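Local coordinates for protein lipase (PDB 5AH0) that hydrolyses the polyester poly(butylene adipate-co-terephthalate) and, as a lipase, probably cleaves the ester bonds of lipids, at residues Y262-S270 with L352-A360; N181-F189 with N275-L286. All blocks are in the same frame, centred on the assembly; numbering follows the deposited sequence.

Interaction 1. Residues Y262-S270 with L352-A360; sequences YSTCATVPS and LDTIDHMDA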
# COMPACT_ATOMS: atom_id res chain seq x y z
N TYR A 262 10.09 0.14 8.08
CA TYR A 262 11.19 0.98 7.65
C TYR A 262 10.69 2.41 7.46
O TYR A 262 9.61 2.61 6.92
CB TYR A 262 11.79 0.45 6.35
CG TYR A 262 12.58 -0.82 6.54
CD1 TYR A 262 11.97 -2.06 6.47
CD2 TYR A 262 13.95 -0.78 6.78
CE1 TYR A 262 12.69 -3.23 6.64
CE2 TYR A 262 14.68 -1.94 6.96
CZ TYR A 262 14.05 -3.16 6.89
OH TYR A 262 14.78 -4.31 7.06
N SER A 263 11.47 3.38 7.92
CA SER A 263 11.09 4.79 7.79
C SER A 263 11.97 5.53 6.81
O SER A 263 13.19 5.30 6.76
CB SER A 263 11.12 5.48 9.14
OG SER A 263 9.99 5.11 9.91
N THR A 264 11.36 6.41 6.03
CA THR A 264 12.07 7.19 5.01
C THR A 264 12.02 8.67 5.29
O THR A 264 11.08 9.17 5.91
CB THR A 264 11.49 6.97 3.62
OG1 THR A 264 10.08 7.22 3.67
CG2 THR A 264 11.74 5.53 3.16
N CYS A 265 13.03 9.38 4.81
CA CYS A 265 13.10 10.81 5.00
C CYS A 265 13.99 11.37 3.91
O CYS A 265 15.00 10.75 3.58
CB CYS A 265 13.67 11.17 6.38
SG CYS A 265 13.49 12.95 6.76
N ALA A 266 13.61 12.50 3.34
CA ALA A 266 14.40 13.08 2.27
C ALA A 266 14.05 14.53 2.03
O ALA A 266 12.91 14.94 2.24
CB ALA A 266 14.22 12.27 0.98
N THR A 267 15.01 15.32 1.58
CA THR A 267 14.66 16.60 1.02
C THR A 267 14.90 16.45 -0.48
O THR A 267 16.02 16.18 -0.93
CB THR A 267 15.48 17.80 1.59
OG1 THR A 267 16.84 17.68 1.19
CG2 THR A 267 15.42 17.84 3.11
N VAL A 268 13.82 16.57 -1.24
CA VAL A 268 13.90 16.38 -2.68
C VAL A 268 14.49 17.63 -3.34
O VAL A 268 14.01 18.72 -3.13
CB VAL A 268 12.52 16.07 -3.25
CG1 VAL A 268 12.60 15.74 -4.74
CG2 VAL A 268 11.89 14.91 -2.44
N PRO A 269 15.57 17.47 -4.11
CA PRO A 269 16.13 18.62 -4.84
C PRO A 269 15.16 19.17 -5.90
O PRO A 269 14.21 18.47 -6.32
CB PRO A 269 17.39 18.05 -5.51
CG PRO A 269 17.19 16.60 -5.55
CD PRO A 269 16.36 16.25 -4.33
N SER A 270 15.41 20.40 -6.34
CA SER A 270 14.64 21.00 -7.42
C SER A 270 15.19 20.64 -8.81
O SER A 270 14.50 20.81 -9.81
CB SER A 270 14.60 22.52 -7.26
OG SER A 270 15.87 23.11 -7.51
N LEU A 352 15.86 5.09 7.04
CA LEU A 352 16.37 5.20 5.68
C LEU A 352 16.43 6.67 5.31
O LEU A 352 15.48 7.22 4.77
CB LEU A 352 15.47 4.46 4.70
CG LEU A 352 15.18 2.99 5.00
CD1 LEU A 352 14.13 2.44 4.03
CD2 LEU A 352 16.46 2.19 4.94
N ASP A 353 17.55 7.31 5.62
CA ASP A 353 17.69 8.74 5.39
C ASP A 353 18.17 9.08 3.98
O ASP A 353 19.03 8.39 3.44
CB ASP A 353 18.65 9.32 6.43
CG ASP A 353 18.44 10.79 6.67
OD1 ASP A 353 17.36 11.32 6.29
OD2 ASP A 353 19.36 11.41 7.25
N THR A 354 17.62 10.16 3.42
CA THR A 354 17.83 10.60 2.03
C THR A 354 17.27 9.63 1.01
O THR A 354 17.68 9.63 -0.16
CB THR A 354 19.30 10.80 1.67
OG1 THR A 354 19.87 9.51 1.42
CG2 THR A 354 20.07 11.55 2.79
N ILE A 355 16.35 8.79 1.47
CA ILE A 355 15.58 7.91 0.60
C ILE A 355 14.19 8.53 0.39
O ILE A 355 13.43 8.67 1.35
CB ILE A 355 15.44 6.51 1.24
CG1 ILE A 355 16.83 5.89 1.45
CG2 ILE A 355 14.49 5.59 0.40
CD1 ILE A 355 17.48 5.43 0.18
N ASP A 356 13.84 8.95 -0.83
CA ASP A 356 12.49 9.49 -0.98
C ASP A 356 11.49 8.37 -1.27
O ASP A 356 11.85 7.18 -1.31
CB ASP A 356 12.41 10.62 -2.04
CG ASP A 356 12.67 10.16 -3.48
OD1 ASP A 356 12.20 9.08 -3.91
OD2 ASP A 356 13.32 10.95 -4.21
N HIS A 357 10.23 8.74 -1.45
CA HIS A 357 9.15 7.75 -1.50
C HIS A 357 9.28 6.72 -2.62
O HIS A 357 9.06 5.53 -2.40
CB HIS A 357 7.82 8.46 -1.64
CG HIS A 357 6.65 7.63 -1.23
ND1 HIS A 357 6.42 7.25 0.07
CD2 HIS A 357 5.63 7.11 -1.96
CE1 HIS A 357 5.31 6.54 0.14
NE2 HIS A 357 4.81 6.44 -1.08
N MET A 358 9.64 7.18 -3.83
CA MET A 358 9.77 6.26 -4.95
C MET A 358 11.10 5.52 -4.92
O MET A 358 11.19 4.41 -5.45
CB MET A 358 9.62 6.99 -6.28
CG MET A 358 8.30 7.72 -6.42
SD MET A 358 6.93 6.63 -6.06
CE MET A 358 6.92 5.61 -7.54
N ASP A 359 12.11 6.14 -4.30
CA ASP A 359 13.39 5.48 -4.06
C ASP A 359 13.13 4.13 -3.39
O ASP A 359 13.77 3.12 -3.71
CB ASP A 359 14.31 6.32 -3.15
CG ASP A 359 15.04 7.47 -3.89
OD1 ASP A 359 15.28 7.38 -5.11
OD2 ASP A 359 15.41 8.47 -3.20
N ALA A 360 12.17 4.13 -2.47
CA ALA A 360 11.99 3.03 -1.54
C ALA A 360 11.51 1.78 -2.23
O ALA A 360 11.77 0.67 -1.75
CB ALA A 360 11.02 3.43 -0.43
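The carbonyl oxygen of S263 receives the backbone N-H of L352 (S263 O to L352 N, 2.7 Å), the donor lying nearly in line with the C=O bond. C265 N gives a longer bond to L352 O, 3.3 Å, and the end of strand 258-265 runs parallel to the short strand 352-353, with T264 beside L352 and C265 beside D353. A type II turn from L352 to I355 then bends the chain, T354 N meeting C265 O through a weak bond, and A266 packs CB on I355 O and on CB of D356. T264 carries its methyl anti to the carbonyl carbon and lays CG2 against I355 CG2 (3.9 Å), the side chains crossing at about a right angle; L352 CD1 fills in beside Y262 CB. T264 OG1 is hydrogen-bonded to D315 OD2, the same oxygen that meets H357 ND1, while H357 NE2 is bonded to S114 OG. S114, H357 and D315 are consistent with the Ser-His-Asp triad of alpha/beta hydrolases, in which T264 would be a second-shell residue positioning D315. D356 and D359 exchange carboxylate-to-N-H bonds, with an Asx motif at D356. Strand 258-265 also pairs with 153-159, and the Y262 ring meets W372 of helix 370-380 edge-to-face.

Interaction 2. Residues N181-F189 with N275-L286; sequences NLVASLASF and NELPHVIYMTPL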
# COMPACT_ATOMS: atom_id res chain seq x y z
N ASN A 181 -0.63 14.05 -11.45
CA ASN A 181 0.76 14.24 -11.85
C ASN A 181 1.56 12.94 -11.86
O ASN A 181 2.47 12.79 -12.67
CB ASN A 181 1.43 15.26 -10.94
CG ASN A 181 1.11 16.67 -11.35
OD1 ASN A 181 1.65 17.18 -12.34
ND2 ASN A 181 0.23 17.32 -10.59
N LEU A 182 1.23 12.00 -10.99
CA LEU A 182 1.93 10.72 -11.03
C LEU A 182 1.65 9.98 -12.33
O LEU A 182 2.56 9.43 -12.94
CB LEU A 182 1.55 9.84 -9.84
CG LEU A 182 2.32 8.52 -9.91
CD1 LEU A 182 3.21 8.33 -8.72
CD2 LEU A 182 1.39 7.33 -10.09
N VAL A 183 0.40 9.95 -12.77
CA VAL A 183 0.08 9.31 -14.04
C VAL A 183 0.78 10.03 -15.18
O VAL A 183 1.41 9.40 -16.02
CB VAL A 183 -1.43 9.30 -14.33
CG1 VAL A 183 -1.71 8.62 -15.68
CG2 VAL A 183 -2.16 8.59 -13.23
N ALA A 184 0.68 11.35 -15.18
CA ALA A 184 1.32 12.16 -16.20
C ALA A 184 2.81 11.92 -16.19
O ALA A 184 3.44 11.82 -17.25
CB ALA A 184 1.01 13.62 -15.98
N SER A 185 3.38 11.79 -15.00
CA SER A 185 4.81 11.55 -14.86
C SER A 185 5.22 10.22 -15.45
O SER A 185 6.23 10.14 -16.15
CB SER A 185 5.22 11.59 -13.39
OG SER A 185 6.61 11.34 -13.26
N LEU A 186 4.45 9.17 -15.17
CA LEU A 186 4.76 7.84 -15.70
C LEU A 186 4.73 7.82 -17.23
O LEU A 186 5.61 7.24 -17.87
CB LEU A 186 3.78 6.81 -15.15
CG LEU A 186 3.82 6.54 -13.65
CD1 LEU A 186 2.79 5.47 -13.30
CD2 LEU A 186 5.22 6.14 -13.19
N ALA A 187 3.72 8.46 -17.80
CA ALA A 187 3.56 8.52 -19.25
C ALA A 187 4.76 9.20 -19.90
O ALA A 187 5.20 8.78 -20.96
CB ALA A 187 2.27 9.24 -19.63
N SER A 188 5.28 10.25 -19.28
CA SER A 188 6.44 10.94 -19.84
C SER A 188 7.70 10.10 -19.71
O SER A 188 8.42 9.89 -20.68
CB SER A 188 6.65 12.28 -19.16
OG SER A 188 7.92 12.82 -19.50
N PHE A 189 7.93 9.59 -18.51
CA PHE A 189 9.16 8.89 -18.16
C PHE A 189 9.38 7.61 -18.97
O PHE A 189 10.52 7.25 -19.25
CB PHE A 189 9.15 8.56 -16.68
CG PHE A 189 10.44 8.00 -16.17
CD1 PHE A 189 11.57 8.78 -16.09
CD2 PHE A 189 10.51 6.69 -15.74
CE1 PHE A 189 12.76 8.26 -15.62
CE2 PHE A 189 11.70 6.17 -15.26
CZ PHE A 189 12.82 6.96 -15.20
N ASN A 275 17.11 10.12 -14.26
CA ASN A 275 17.05 8.87 -13.54
C ASN A 275 15.79 8.75 -12.68
O ASN A 275 15.56 7.72 -12.05
CB ASN A 275 18.30 8.76 -12.66
CG ASN A 275 18.80 7.35 -12.52
OD1 ASN A 275 18.46 6.47 -13.32
ND2 ASN A 275 19.64 7.12 -11.51
N GLU A 276 14.97 9.80 -12.65
CA GLU A 276 13.84 9.83 -11.73
C GLU A 276 12.55 10.30 -12.37
O GLU A 276 12.57 10.86 -13.47
CB GLU A 276 14.16 10.71 -10.52
CG GLU A 276 14.61 12.13 -10.88
CD GLU A 276 15.26 12.85 -9.70
OE1 GLU A 276 14.86 12.56 -8.55
OE2 GLU A 276 16.17 13.69 -9.93
N LEU A 277 11.43 10.07 -11.69
CA LEU A 277 10.14 10.54 -12.14
C LEU A 277 10.10 12.07 -12.19
O LEU A 277 10.35 12.74 -11.19
CB LEU A 277 9.03 10.03 -11.23
CG LEU A 277 8.85 8.51 -11.13
CD1 LEU A 277 7.72 8.17 -10.19
CD2 LEU A 277 8.59 7.91 -12.52
N PRO A 278 9.77 12.64 -13.36
CA PRO A 278 9.74 14.09 -13.45
C PRO A 278 8.37 14.67 -13.12
O PRO A 278 7.35 13.99 -13.25
CB PRO A 278 10.08 14.34 -14.92
CG PRO A 278 9.45 13.16 -15.63
CD PRO A 278 9.55 11.99 -14.67
N HIS A 279 8.37 15.92 -12.70
CA HIS A 279 7.15 16.71 -12.70
C HIS A 279 6.95 17.33 -14.08
O HIS A 279 7.79 18.09 -14.57
CB HIS A 279 7.20 17.77 -11.62
CG HIS A 279 5.86 18.33 -11.29
ND1 HIS A 279 5.23 19.26 -12.09
CD2 HIS A 279 5.03 18.09 -10.26
CE1 HIS A 279 4.07 19.57 -11.55
NE2 HIS A 279 3.91 18.86 -10.45
N VAL A 280 5.86 16.97 -14.74
CA VAL A 280 5.68 17.37 -16.14
C VAL A 280 5.41 18.87 -16.30
O VAL A 280 5.56 19.43 -17.38
CB VAL A 280 4.56 16.53 -16.79
CG1 VAL A 280 4.42 16.85 -18.26
CG2 VAL A 280 4.87 15.04 -16.62
N ILE A 281 5.04 19.55 -15.22
CA ILE A 281 4.80 20.99 -15.32
C ILE A 281 6.07 21.77 -14.95
O ILE A 281 6.56 22.58 -15.73
CB ILE A 281 3.62 21.46 -14.42
CG1 ILE A 281 2.28 20.98 -14.99
CG2 ILE A 281 3.58 22.98 -14.32
CD1 ILE A 281 1.94 19.57 -14.66
N TYR A 282 6.61 21.50 -13.78
CA TYR A 282 7.73 22.29 -13.26
C TYR A 282 9.10 21.88 -13.77
O TYR A 282 10.08 22.61 -13.58
CB TYR A 282 7.72 22.24 -11.74
CG TYR A 282 6.42 22.72 -11.16
CD1 TYR A 282 5.75 23.80 -11.74
CD2 TYR A 282 5.86 22.12 -10.04
CE1 TYR A 282 4.55 24.25 -11.22
CE2 TYR A 282 4.66 22.58 -9.50
CZ TYR A 282 4.01 23.64 -10.10
OH TYR A 282 2.82 24.10 -9.59
N MET A 283 9.18 20.70 -14.39
CA MET A 283 10.46 20.15 -14.85
C MET A 283 11.40 19.98 -13.67
O MET A 283 12.61 20.10 -13.81
CB MET A 283 11.07 21.04 -15.93
CG MET A 283 10.14 21.36 -17.10
SD MET A 283 10.15 20.18 -18.46
CE MET A 283 9.21 18.79 -17.82
N THR A 284 10.83 19.78 -12.50
CA THR A 284 11.57 19.36 -11.32
C THR A 284 11.38 17.85 -11.13
O THR A 284 10.62 17.21 -11.87
CB THR A 284 11.08 20.10 -10.06
OG1 THR A 284 9.75 19.68 -9.76
CG2 THR A 284 11.11 21.59 -10.28
N PRO A 285 12.04 17.28 -10.12
CA PRO A 285 11.60 15.91 -9.78
C PRO A 285 10.10 15.92 -9.40
O PRO A 285 9.65 16.94 -8.87
CB PRO A 285 12.48 15.54 -8.59
CG PRO A 285 13.76 16.33 -8.83
CD PRO A 285 13.27 17.66 -9.41
N LEU A 286 9.36 14.83 -9.65
CA LEU A 286 7.93 14.75 -9.34
C LEU A 286 7.63 15.14 -7.89
O LEU A 286 6.71 15.91 -7.64
CB LEU A 286 7.39 13.33 -9.59
CG LEU A 286 5.92 13.06 -9.25
CD1 LEU A 286 5.02 14.00 -10.05
CD2 LEU A 286 5.51 11.62 -9.57
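Helix segment 181-189 lies against the doubled-back loop 275-286, their backbones coming nearest at S185 and P278, with CA atoms 5.7 Å apart. The loop keeps its shape through its own backbone bonds, among them L286 N to L277 O and H279 N to T284 O. Between the segments, S185 OG donates a hydrogen bond to P278 O (2.8 Å), tilted slightly from the carbonyl plane; its first torsion (179°) turns OG away from the backbone N and in among P278 CD and CB of L277. L286 brings CD2 onto CB of S185 (3.8 Å), and V280 lays CG2 beside A184 O. At the far end F189 crosses L277 and P278 at about a right angle, its CD2 3.9 Å from L277 CD2, while the same L277 methyl also meets CD2 of L186.

H279 is sandwiched: N181 OD1 lies over one face, 3.4 Å from NE2, and CD2 of Y282 over the opposite face. The amide and ring planes are 30° apart and the angle is poor for a bond; the ND2 of N181 instead bonds D177 O. ND1 of H279 accepts the backbone N-H groups of both I281 and Y282, each at 3.1 Å, which fixes the ring's rotation. Replacing H279 with an alanine would probably leave those two N-H groups without their acceptor and open a gap between the N181 amide and the Y282 ring.

Helix 173-190 follows strand 153-159 of the alpha/beta hydrolase sheet, and L182 also touches M13. In related bacterial lipases a helix after this strand serves as the lid over the active site; helix 173-190 may correspond to that lid, and the loop 275-286 packs along its 181-189 turns.

How the interactions relate
From the N terminus the chain first lays down 181-189 on helix 173-190, then 262-270 at the end of strand 258-265, the loop 275-286 and finally 352-360. Interaction 2 closes a loop when 275-286 returns to the helix, with 85 residues between its segments; interaction 1 closes another, with 81 between, when 352-360 comes back to the strand. Because their segments alternate, the two loops cross. They also touch, P269 and S270 packing against P285 and T284, and M358 CE lying 3.8 Å from L277 CD1. Together they tie the C-terminal end of strand 258-265 and the H357 region to helix 173-190.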